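N-acyl homoserine lactonase (Bacillus thuringiensis, PDB 2BR6) hydrolyses the lactone ring of N-acyl homoserine lactone quorum-sensing signals with the help of two zinc ions, silencing the bacterial communication that depends on them. Local coordinates at residues A[105-110]-A[127-132]; A[167-172]-A[212-217]; A[9-14]-A[86-91]; A[35-40]-A[235-240]. One frame throughout, in Å; residues are numbered along the deposited sequence.

Contact 1 of 4, residues A[105-110]-A[127-132]. With ZN (zinc ion), chain C; ZN (zinc ion), chain B; HSL (homoserine lactone), chain F.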
# COMPACT_ATOMS: atom_id res chain seq x y z
N SER A 105 -3.95 -0.58 2.64
CA SER A 105 -4.41 -0.40 1.25
C SER A 105 -5.31 -1.58 0.87
O SER A 105 -6.38 -1.42 0.26
CB SER A 105 -3.20 -0.33 0.31
OG SER A 105 -2.40 -1.51 0.39
N HIS A 106 -4.87 -2.77 1.26
CA HIS A 106 -5.63 -4.00 1.09
C HIS A 106 -4.96 -5.10 1.91
O HIS A 106 -3.90 -4.86 2.52
CB HIS A 106 -5.82 -4.37 -0.39
CG HIS A 106 -4.55 -4.63 -1.15
ND1 HIS A 106 -3.47 -3.77 -1.14
CD2 HIS A 106 -4.25 -5.61 -2.04
CE1 HIS A 106 -2.55 -4.23 -1.97
NE2 HIS A 106 -2.99 -5.34 -2.52
N LEU A 107 -5.57 -6.28 1.94
CA LEU A 107 -5.08 -7.28 2.88
C LEU A 107 -4.32 -8.44 2.20
O LEU A 107 -4.20 -9.53 2.77
CB LEU A 107 -6.21 -7.77 3.80
CG LEU A 107 -6.84 -6.70 4.71
CD1 LEU A 107 -8.03 -7.30 5.49
CD2 LEU A 107 -5.84 -6.05 5.68
N HIS A 108 -3.79 -8.17 1.01
CA HIS A 108 -2.87 -9.11 0.34
C HIS A 108 -1.61 -9.27 1.20
O HIS A 108 -1.24 -8.35 1.95
CB HIS A 108 -2.52 -8.66 -1.08
CG HIS A 108 -3.61 -8.91 -2.07
ND1 HIS A 108 -3.56 -8.46 -3.37
CD2 HIS A 108 -4.80 -9.56 -1.94
CE1 HIS A 108 -4.66 -8.82 -4.00
NE2 HIS A 108 -5.43 -9.49 -3.16
N PHE A 109 -0.97 -10.43 1.09
CA PHE A 109 0.07 -10.81 2.05
C PHE A 109 1.25 -9.83 2.13
O PHE A 109 1.89 -9.72 3.18
CB PHE A 109 0.55 -12.24 1.76
CG PHE A 109 1.57 -12.32 0.67
CD1 PHE A 109 2.93 -12.33 0.97
CD2 PHE A 109 1.17 -12.36 -0.66
CE1 PHE A 109 3.88 -12.38 -0.04
CE2 PHE A 109 2.12 -12.41 -1.69
CZ PHE A 109 3.48 -12.42 -1.37
N ASP A 110 1.54 -9.14 1.02
CA ASP A 110 2.67 -8.20 0.95
C ASP A 110 2.31 -6.80 1.45
O ASP A 110 3.15 -5.89 1.42
CB ASP A 110 3.26 -8.13 -0.48
CG ASP A 110 2.21 -7.93 -1.57
OD1 ASP A 110 2.47 -7.16 -2.53
OD2 ASP A 110 1.10 -8.51 -1.57
N ARG A 127 -14.46 -1.93 4.16
CA ARG A 127 -15.40 -3.00 4.48
C ARG A 127 -15.34 -4.15 3.47
O ARG A 127 -15.35 -5.31 3.85
CB ARG A 127 -16.82 -2.46 4.55
CG ARG A 127 -17.83 -3.51 5.03
CD ARG A 127 -19.15 -2.97 5.56
NE ARG A 127 -18.97 -1.92 6.57
CZ ARG A 127 -18.81 -2.12 7.87
NH1 ARG A 127 -18.79 -3.35 8.38
NH2 ARG A 127 -18.67 -1.08 8.68
N THR A 128 -15.29 -3.82 2.17
CA THR A 128 -15.32 -4.87 1.14
C THR A 128 -14.04 -5.71 1.16
O THR A 128 -14.07 -6.89 0.81
CB THR A 128 -15.55 -4.29 -0.27
OG1 THR A 128 -14.64 -3.22 -0.48
CG2 THR A 128 -16.91 -3.61 -0.38
N GLU A 129 -12.93 -5.09 1.57
CA GLU A 129 -11.66 -5.81 1.72
C GLU A 129 -11.68 -6.72 2.94
O GLU A 129 -11.30 -7.89 2.86
CB GLU A 129 -10.48 -4.84 1.79
CG GLU A 129 -9.10 -5.50 1.74
CD GLU A 129 -8.77 -6.15 0.40
OE1 GLU A 129 -9.43 -5.83 -0.61
OE2 GLU A 129 -7.83 -6.97 0.35
N TYR A 130 -12.13 -6.16 4.06
CA TYR A 130 -12.19 -6.88 5.33
C TYR A 130 -13.10 -8.10 5.19
O TYR A 130 -12.69 -9.23 5.49
CB TYR A 130 -12.70 -5.94 6.41
CG TYR A 130 -13.03 -6.61 7.73
CD1 TYR A 130 -12.01 -6.99 8.62
CD2 TYR A 130 -14.35 -6.87 8.08
CE1 TYR A 130 -12.32 -7.61 9.83
CE2 TYR A 130 -14.67 -7.49 9.29
CZ TYR A 130 -13.65 -7.85 10.16
OH TYR A 130 -13.96 -8.47 11.35
N GLU A 131 -14.30 -7.88 4.67
CA GLU A 131 -15.27 -8.96 4.48
C GLU A 131 -14.75 -10.01 3.48
O GLU A 131 -14.94 -11.21 3.69
CB GLU A 131 -16.66 -8.41 4.11
CG GLU A 131 -17.23 -7.58 5.26
CD GLU A 131 -18.68 -7.15 5.11
OE1 GLU A 131 -19.21 -7.12 3.98
OE2 GLU A 131 -19.30 -6.82 6.14
N ALA A 132 -14.07 -9.57 2.42
CA ALA A 132 -13.43 -10.51 1.49
C ALA A 132 -12.35 -11.34 2.18
O ALA A 132 -12.26 -12.55 1.96
CB ALA A 132 -12.86 -9.78 0.27
ZN ZN C . -2.14 -6.78 -4.06
ZN ZN B . 1.13 -5.85 -3.78
N HSL F . 1.14 -10.50 -4.16
CA HSL F . 0.56 -9.84 -5.07
C HSL F . 0.68 -8.42 -5.34
O HSL F . 1.70 -7.73 -5.37
CB HSL F . -0.74 -10.40 -5.71
CG HSL F . -1.58 -9.14 -5.85
OD HSL F . -0.68 -7.94 -5.64
O HOH W 1 -0.43 -7.31 -3.14
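The loop 105-110 passes the start of helix 127-133 with His-106 and Glu-129 as the nearest pair of backbones, their CA atoms 6.3 Å apart. Glu-129 bridges the gap: with CG anti to the backbone N (chi1 -172°) and the chain bent at chi2, its carboxylate reaches the peptide between His-106 and Leu-107. There OE2 accepts the N-H of Leu-107 at 2.8 Å in a nearly straight bond (174°), the donor standing above the carboxylate plane. The same oxygen lies 3.4 Å from CB of His-106 and is also held by the hydroxyl of Tyr-139, while Ser-172 takes OE1. Leu-107 runs past the glutamate in the opposite direction, its CG 3.9 Å from CG of Glu-129. The segment holds most of the HxHxDH zinc motif of the metallo-beta-lactamase superfamily, which ends at His-111, so the glutamate grips the backbone between the first two ligands. His-106 binds one zinc ion through NE2 and donates from ND1, in the ring plane, to Ser-105 OG at 2.9 Å; Asp-52 in turn holds that hydroxyl. His-108 reaches the same metal through ND1. Asp-110 binds the second zinc ion through OD1 at 2.3 Å and accepts from the amino group of the homoserine lactone through OD2.

Contact 2 of 4, residues A[167-172]-A[212-217]. With ZN (zinc ion), chain C; HSL (homoserine lactone), chain F.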
# COMPACT_ATOMS: atom_id res chain seq x y z
N TYR A 167 -10.99 5.21 -2.59
CA TYR A 167 -11.45 3.87 -2.84
C TYR A 167 -11.17 3.48 -4.29
O TYR A 167 -11.67 4.12 -5.23
CB TYR A 167 -12.94 3.79 -2.51
CG TYR A 167 -13.49 2.39 -2.49
CD1 TYR A 167 -12.82 1.37 -1.82
CD2 TYR A 167 -14.68 2.10 -3.13
CE1 TYR A 167 -13.33 0.07 -1.80
CE2 TYR A 167 -15.19 0.81 -3.13
CZ TYR A 167 -14.52 -0.19 -2.46
OH TYR A 167 -15.05 -1.46 -2.45
N THR A 168 -10.36 2.43 -4.46
CA THR A 168 -9.91 1.99 -5.79
C THR A 168 -9.97 0.47 -5.89
O THR A 168 -8.95 -0.19 -6.06
CB THR A 168 -8.48 2.49 -6.10
OG1 THR A 168 -7.59 2.18 -5.00
CG2 THR A 168 -8.45 4.02 -6.22
N PRO A 169 -11.18 -0.08 -5.82
CA PRO A 169 -11.36 -1.54 -5.90
C PRO A 169 -11.03 -2.07 -7.29
O PRO A 169 -11.05 -1.32 -8.27
CB PRO A 169 -12.86 -1.71 -5.61
CG PRO A 169 -13.47 -0.45 -6.07
CD PRO A 169 -12.47 0.62 -5.69
N GLY A 170 -10.75 -3.37 -7.36
CA GLY A 170 -10.51 -4.02 -8.66
C GLY A 170 -9.36 -4.99 -8.51
O GLY A 170 -9.54 -6.20 -8.65
N HIS A 171 -8.18 -4.45 -8.23
CA HIS A 171 -7.04 -5.29 -7.92
C HIS A 171 -7.38 -6.29 -6.81
O HIS A 171 -7.06 -7.48 -6.91
CB HIS A 171 -5.85 -4.45 -7.48
CG HIS A 171 -4.71 -5.28 -7.03
ND1 HIS A 171 -3.97 -6.06 -7.90
CD2 HIS A 171 -4.22 -5.53 -5.79
CE1 HIS A 171 -3.04 -6.70 -7.22
NE2 HIS A 171 -3.18 -6.41 -5.94
N SER A 172 -8.00 -5.78 -5.75
CA SER A 172 -8.63 -6.60 -4.71
C SER A 172 -10.05 -6.03 -4.48
O SER A 172 -10.35 -4.90 -4.90
CB SER A 172 -7.79 -6.58 -3.42
OG SER A 172 -7.87 -5.33 -2.75
N PRO A 212 -10.53 -7.02 -13.00
CA PRO A 212 -9.88 -6.09 -13.95
C PRO A 212 -10.77 -4.97 -14.49
O PRO A 212 -10.27 -3.85 -14.70
CB PRO A 212 -9.43 -7.02 -15.08
CG PRO A 212 -9.16 -8.31 -14.38
CD PRO A 212 -10.28 -8.43 -13.37
N GLU A 213 -12.05 -5.25 -14.70
CA GLU A 213 -12.99 -4.24 -15.20
C GLU A 213 -13.15 -3.12 -14.18
O GLU A 213 -13.10 -1.93 -14.53
CB GLU A 213 -14.34 -4.88 -15.53
CG GLU A 213 -15.36 -3.91 -16.12
CD GLU A 213 -16.64 -4.58 -16.59
OE1 GLU A 213 -17.61 -3.86 -16.88
OE2 GLU A 213 -16.68 -5.83 -16.66
N LEU A 214 -13.33 -3.51 -12.92
CA LEU A 214 -13.42 -2.56 -11.81
C LEU A 214 -12.08 -1.84 -11.60
O LEU A 214 -12.06 -0.64 -11.32
CB LEU A 214 -13.85 -3.29 -10.53
CG LEU A 214 -14.42 -2.47 -9.37
CD1 LEU A 214 -15.56 -1.57 -9.82
CD2 LEU A 214 -14.88 -3.39 -8.24
N ALA A 215 -10.98 -2.57 -11.74
CA ALA A 215 -9.63 -1.98 -11.67
C ALA A 215 -9.49 -0.85 -12.69
O ALA A 215 -8.98 0.23 -12.37
CB ALA A 215 -8.55 -3.02 -11.89
N LEU A 216 -9.99 -1.09 -13.90
CA LEU A 216 -9.93 -0.06 -14.93
C LEU A 216 -10.74 1.19 -14.57
O LEU A 216 -10.25 2.31 -14.72
CB LEU A 216 -10.34 -0.62 -16.29
CG LEU A 216 -10.29 0.36 -17.47
CD1 LEU A 216 -8.88 0.91 -17.71
CD2 LEU A 216 -10.82 -0.32 -18.72
N SER A 217 -11.97 1.01 -14.08
CA SER A 217 -12.75 2.18 -13.65
C SER A 217 -12.10 2.93 -12.48
O SER A 217 -12.20 4.15 -12.40
CB SER A 217 -14.19 1.81 -13.30
OG SER A 217 -14.23 0.70 -12.45
ZN ZN C . -2.14 -6.78 -4.06
N HSL F . 1.14 -10.50 -4.16
CA HSL F . 0.56 -9.84 -5.07
C HSL F . 0.68 -8.42 -5.34
O HSL F . 1.70 -7.73 -5.37
CB HSL F . -0.74 -10.40 -5.71
CG HSL F . -1.58 -9.14 -5.85
OD HSL F . -0.68 -7.94 -5.64
O HOH W 1 -0.43 -7.31 -3.14
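Gly-170 sits directly against the first turn of helix 212-229, and this is where the contact is tightest. Its CA comes within 3.4 Å of Ala-215 N, and the two CA atoms are only 3.7 Å apart. Having no side chain, Gly-170 lets the two backbones meet directly, and its positive phi (139°) is a conformation that glycine readily adopts. Ala-215 completes the close fit by setting its CB against the loop backbone, 3.9 Å from the N of His-171. No hydrogen bond joins the two segments here. The carbonyl oxygens of Pro-169 and Leu-214 approach to 3.3 Å as two acceptors, and each has its own donor: Ser-218 OG serves Pro-169, and Ser-217 OG bonds back to Leu-214 O at 2.8 Å.

Toward the partly exposed side the contact passes from backbone to side chains. Leu-214, its CG anti to the backbone N (chi1 -161°), crosses the proline ring at a slant and sets CD2 3.7 Å from CB of Pro-169. By contrast, the outer surface of the helix, with Glu-213 and Leu-216, faces solvent.

His-171 leaves the loop in the direction away from the helix. NE2 binds a zinc ion at 2.2 Å, with the ring oxygen OD of the homoserine lactone near the imidazole plane at its edge, while ND1 is hydrogen-bonded to the carbonyl of Ala-208. A loop histidine joining the two histidines of the HxHxDH motif, here His-106 and His-108, is typical of the metallo-beta-lactamase superfamily; the shared Asp-193 marks its dinuclear hydrolases of the lactonase and glyoxalase II kind.

Contact 3 of 4, residues A[9-14]-A[86-91]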
# COMPACT_ATOMS: atom_id res chain seq x y z
N TYR A 9 7.70 9.28 4.40
CA TYR A 9 8.83 8.36 4.21
C TYR A 9 8.45 7.12 3.42
O TYR A 9 7.48 6.44 3.77
CB TYR A 9 9.33 7.83 5.55
CG TYR A 9 9.90 8.81 6.53
CD1 TYR A 9 11.22 9.26 6.42
CD2 TYR A 9 9.15 9.20 7.64
CE1 TYR A 9 11.77 10.13 7.37
CE2 TYR A 9 9.68 10.07 8.59
CZ TYR A 9 10.98 10.53 8.45
OH TYR A 9 11.51 11.38 9.39
N PHE A 10 9.25 6.81 2.39
CA PHE A 10 9.12 5.56 1.64
C PHE A 10 10.05 4.56 2.28
O PHE A 10 11.25 4.82 2.43
CB PHE A 10 9.52 5.76 0.19
CG PHE A 10 8.51 6.50 -0.63
CD1 PHE A 10 8.12 7.80 -0.29
CD2 PHE A 10 7.94 5.91 -1.75
CE1 PHE A 10 7.18 8.48 -1.06
CE2 PHE A 10 7.01 6.59 -2.52
CZ PHE A 10 6.62 7.87 -2.18
N ILE A 11 9.50 3.40 2.64
CA ILE A 11 10.26 2.40 3.37
C ILE A 11 10.28 1.07 2.63
O ILE A 11 9.25 0.41 2.52
CB ILE A 11 9.68 2.21 4.80
CG1 ILE A 11 9.71 3.51 5.59
CG2 ILE A 11 10.46 1.11 5.55
CD1 ILE A 11 8.78 3.49 6.82
N PRO A 12 11.44 0.68 2.09
CA PRO A 12 11.59 -0.65 1.48
C PRO A 12 11.29 -1.74 2.50
O PRO A 12 11.79 -1.71 3.63
CB PRO A 12 13.07 -0.70 1.08
CG PRO A 12 13.44 0.75 0.87
CD PRO A 12 12.67 1.49 1.97
N ALA A 13 10.45 -2.69 2.10
CA ALA A 13 9.98 -3.74 3.01
C ALA A 13 10.15 -5.11 2.36
O ALA A 13 9.30 -5.99 2.50
CB ALA A 13 8.54 -3.49 3.41
N GLY A 14 11.27 -5.28 1.67
CA GLY A 14 11.59 -6.55 1.02
C GLY A 14 11.08 -6.60 -0.41
O GLY A 14 10.69 -5.58 -1.00
N VAL A 86 8.37 -5.08 12.50
CA VAL A 86 8.88 -4.62 13.80
C VAL A 86 10.36 -4.23 13.73
O VAL A 86 10.81 -3.39 14.51
CB VAL A 86 8.61 -5.59 14.94
CG1 VAL A 86 7.10 -5.84 15.06
CG2 VAL A 86 9.42 -6.87 14.77
N ASN A 87 11.10 -4.82 12.80
CA ASN A 87 12.46 -4.35 12.55
C ASN A 87 12.45 -3.03 11.79
O ASN A 87 13.25 -2.13 12.08
CB ASN A 87 13.32 -5.42 11.90
CG ASN A 87 13.61 -6.58 12.85
OD1 ASN A 87 13.75 -6.39 14.07
ND2 ASN A 87 13.68 -7.78 12.31
N ILE A 88 11.53 -2.88 10.85
CA ILE A 88 11.25 -1.58 10.25
C ILE A 88 10.88 -0.57 11.35
O ILE A 88 11.43 0.53 11.38
CB ILE A 88 10.12 -1.68 9.20
CG1 ILE A 88 10.62 -2.43 7.95
CG2 ILE A 88 9.56 -0.30 8.85
CD1 ILE A 88 9.47 -2.98 7.06
N LEU A 89 9.99 -0.97 12.26
CA LEU A 89 9.59 -0.13 13.40
C LEU A 89 10.81 0.29 14.20
O LEU A 89 10.96 1.46 14.54
CB LEU A 89 8.57 -0.85 14.29
CG LEU A 89 7.13 -1.02 13.79
CD1 LEU A 89 6.39 -2.10 14.59
CD2 LEU A 89 6.33 0.29 13.78
N LYS A 90 11.69 -0.67 14.49
CA LYS A 90 12.92 -0.37 15.22
C LYS A 90 13.77 0.68 14.48
O LYS A 90 14.26 1.64 15.10
CB LYS A 90 13.71 -1.65 15.51
CG LYS A 90 13.12 -2.46 16.67
CD LYS A 90 13.72 -3.85 16.74
CE LYS A 90 13.68 -4.44 18.16
NZ LYS A 90 12.30 -4.59 18.71
N ARG A 91 13.89 0.54 13.17
CA ARG A 91 14.70 1.48 12.38
C ARG A 91 14.09 2.86 12.24
O ARG A 91 14.82 3.84 12.18
CB ARG A 91 15.02 0.90 11.01
CG ARG A 91 15.98 -0.28 11.05
CD ARG A 91 16.59 -0.62 9.71
NE ARG A 91 15.59 -0.76 8.65
CZ ARG A 91 14.92 -1.88 8.39
NH1 ARG A 91 15.12 -2.97 9.11
NH2 ARG A 91 14.05 -1.90 7.39
O HOH W 2 13.61 -0.56 5.17
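A chi1 near -60° in both Ile-11 and Ile-88 sets CG1 beside the backbone N and turns CG2 anti to it, and the two CG2 methyls meet at 3.7 Å as the side chains cross at an angle. The other branch of Ile-88 is extended at chi2 (161°), which carries CD1 along the strand to Ala-13, 3.8 Å from its CB. One helix residue thus spans two strand positions on the same face of the sheet. The axes of strand 9-14 and helix 86-91 approach to 10.1 Å, the usual distance for a helix layered on a sheet, and run in roughly opposite directions, at 147°.

At the margin the link is polar and goes through water. Arg-91 folds its guanidinium back over its own helix, one face above CA of Ile-88, and NH2 donates to a water molecule at 2.6 Å, which lies in the guanidinium plane. That water donates in turn to the carbonyl O of Pro-12, also at 2.6 Å. The other terminal nitrogen, NH1, is held by the backbone carbonyl of Glu-82. Ile-11 also rests on Cys-39 and Leu-41 of the adjoining strand. The arrangement is that of a helix packed on the face of a beta-sheet, here one of the outer helices of the alpha-beta/beta-alpha sandwich of the metallo-beta-lactamase fold.

Contact 4 of 4, residues A[35-40]-A[235-240]. With ZN (zinc ion), chain B; HSL (homoserine lactone), chain F.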
# COMPACT_ATOMS: atom_id res chain seq x y z
N LEU A 35 9.83 -7.72 -7.74
CA LEU A 35 9.15 -6.44 -7.46
C LEU A 35 9.41 -5.90 -6.04
O LEU A 35 9.46 -6.69 -5.09
CB LEU A 35 7.64 -6.61 -7.66
CG LEU A 35 7.21 -7.12 -9.04
CD1 LEU A 35 5.73 -7.40 -9.07
CD2 LEU A 35 7.59 -6.13 -10.14
N PRO A 36 9.51 -4.58 -5.89
CA PRO A 36 9.71 -4.00 -4.55
C PRO A 36 8.42 -4.03 -3.74
O PRO A 36 7.33 -3.80 -4.30
CB PRO A 36 10.11 -2.55 -4.86
CG PRO A 36 9.37 -2.24 -6.13
CD PRO A 36 9.43 -3.53 -6.92
N VAL A 37 8.54 -4.30 -2.45
CA VAL A 37 7.44 -4.16 -1.50
C VAL A 37 7.70 -2.92 -0.66
O VAL A 37 8.82 -2.68 -0.23
CB VAL A 37 7.30 -5.40 -0.59
CG1 VAL A 37 6.16 -5.21 0.44
CG2 VAL A 37 7.03 -6.65 -1.43
N TRP A 38 6.65 -2.13 -0.45
CA TRP A 38 6.76 -0.82 0.19
C TRP A 38 5.84 -0.72 1.39
O TRP A 38 4.75 -1.28 1.38
CB TRP A 38 6.30 0.27 -0.77
CG TRP A 38 7.19 0.51 -1.94
CD1 TRP A 38 6.93 0.20 -3.24
CD2 TRP A 38 8.46 1.16 -1.92
NE1 TRP A 38 7.97 0.61 -4.04
CE2 TRP A 38 8.92 1.20 -3.26
CE3 TRP A 38 9.26 1.73 -0.91
CZ2 TRP A 38 10.15 1.76 -3.61
CZ3 TRP A 38 10.49 2.28 -1.26
CH2 TRP A 38 10.92 2.30 -2.60
N CYS A 39 6.29 0.02 2.39
CA CYS A 39 5.34 0.67 3.29
C CYS A 39 5.71 2.14 3.38
O CYS A 39 6.77 2.55 2.91
CB CYS A 39 5.29 0.02 4.65
SG CYS A 39 6.81 0.09 5.55
N TYR A 40 4.84 2.94 3.98
CA TYR A 40 5.05 4.38 3.98
C TYR A 40 4.74 4.88 5.36
O TYR A 40 3.79 4.40 5.98
CB TYR A 40 4.12 5.06 2.97
CG TYR A 40 4.11 4.44 1.59
CD1 TYR A 40 4.92 4.95 0.57
CD2 TYR A 40 3.26 3.37 1.29
CE1 TYR A 40 4.90 4.40 -0.72
CE2 TYR A 40 3.24 2.81 0.00
CZ TYR A 40 4.06 3.34 -0.99
OH TYR A 40 4.01 2.78 -2.26
N PHE A 235 3.82 4.54 -7.99
CA PHE A 235 3.12 3.29 -8.29
C PHE A 235 3.46 2.15 -7.32
O PHE A 235 4.40 2.25 -6.53
CB PHE A 235 3.30 2.94 -9.78
CG PHE A 235 2.96 4.09 -10.69
CD1 PHE A 235 3.95 4.97 -11.11
CD2 PHE A 235 1.65 4.34 -11.04
CE1 PHE A 235 3.64 6.07 -11.90
CE2 PHE A 235 1.31 5.45 -11.83
CZ PHE A 235 2.32 6.31 -12.27
N GLY A 236 2.69 1.07 -7.37
CA GLY A 236 2.75 0.06 -6.32
C GLY A 236 3.99 -0.81 -6.29
O GLY A 236 4.56 -1.07 -5.22
N HIS A 237 4.39 -1.28 -7.47
CA HIS A 237 5.43 -2.30 -7.60
C HIS A 237 6.18 -2.01 -8.90
O HIS A 237 6.18 -2.83 -9.83
CB HIS A 237 4.80 -3.71 -7.65
CG HIS A 237 4.17 -4.17 -6.36
ND1 HIS A 237 4.88 -4.30 -5.19
CD2 HIS A 237 2.91 -4.58 -6.09
CE1 HIS A 237 4.08 -4.77 -4.24
NE2 HIS A 237 2.88 -4.94 -4.76
N ASP A 238 6.81 -0.84 -8.97
CA ASP A 238 7.42 -0.34 -10.21
C ASP A 238 8.94 -0.33 -10.09
O ASP A 238 9.51 0.54 -9.44
CB ASP A 238 6.93 1.08 -10.51
CG ASP A 238 7.26 1.53 -11.92
OD1 ASP A 238 8.34 1.17 -12.46
OD2 ASP A 238 6.48 2.26 -12.57
N ILE A 239 9.60 -1.29 -10.75
CA ILE A 239 11.07 -1.40 -10.63
C ILE A 239 11.81 -0.28 -11.36
O ILE A 239 12.96 0.01 -11.05
CB ILE A 239 11.64 -2.79 -11.06
CG1 ILE A 239 11.79 -2.92 -12.59
CG2 ILE A 239 10.90 -3.94 -10.36
CD1 ILE A 239 10.62 -3.49 -13.33
N GLU A 240 11.14 0.35 -12.32
CA GLU A 240 11.74 1.46 -13.06
C GLU A 240 11.77 2.74 -12.22
O GLU A 240 12.71 3.53 -12.30
CB GLU A 240 10.96 1.66 -14.36
CG GLU A 240 11.53 2.71 -15.29
CD GLU A 240 10.58 3.00 -16.43
OE1 GLU A 240 9.64 3.80 -16.23
OE2 GLU A 240 10.79 2.44 -17.51
ZN ZN B . 1.13 -5.85 -3.78
N HSL F . 1.14 -10.50 -4.16
CA HSL F . 0.56 -9.84 -5.07
C HSL F . 0.68 -8.42 -5.34
O HSL F . 1.70 -7.73 -5.37
CB HSL F . -0.74 -10.40 -5.71
CG HSL F . -1.58 -9.14 -5.85
OD HSL F . -0.68 -7.94 -5.64
O HOH W 3 7.08 0.90 -6.86
O HOH W 4 5.52 3.63 -4.48
O HOH W 1 -0.43 -7.31 -3.14
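The imidazole of His-237 turns its edge to strand 32-44, with Pro-36 O almost exactly in the ring plane, and the indole of Trp-38 likewise has Gly-236 O in plane at its edge. One face of that indole, near the rim, carries a water molecule, and the same water lies at the edge of the Tyr-40 ring. His-237 ND1 donates to Pro-36 O at 2.7 Å (N-H...O 160°), a short bond that fixes the rotation of the ring and directs NE2 to a zinc ion 2.2 Å away. The backbone carbonyl thus acts as a second-shell anchor. The arrangement belongs to the dinuclear centre of the metallo-beta-lactamase fold, where this last histidine of the second zinc site joins Asp-110, His-111 and Asp-193, and its ring meets that of Tyr-196 edge-to-face.

Water continues the polar link beside it. One molecule accepts from Trp-38 NE1 at 3.0 Å and from Asp-238 N, and donates to Phe-235 O; the water beside Tyr-40 is hydrogen-bonded to its OH and donates a hydrogen bond to the same Phe-235 O at 2.7 Å. Farther along, Leu-35 crosses His-237 at about a right angle, with the two CB atoms 4.1 Å apart. Ile-239 closes the exposed end by setting CG2 against CD of Pro-36 at 3.8 Å and against CD2 of Leu-35.

In the fold
Contacts 1, 2 and 4 converge on the dinuclear zinc centre. Contacts 1 and 2 share one zinc ion, contacts 1 and 4 the other, and all three reach the homoserine lactone. Their centres are 13 to 18 Å apart, and contacts 1 and 2 are nested, one after the other, inside the long chain loop closed by contact 4. Contact 3 comes earlier in the chain and alternates with contact 4. It lies about 21 Å from contact 1 and 28 Å from contact 2, centre to centre, but joins contact 4 through the neighbouring strands 7-19 and 32-44 of the seven-stranded sheet. Metal ligands from distant parts of the sequence are thus gathered at one active site.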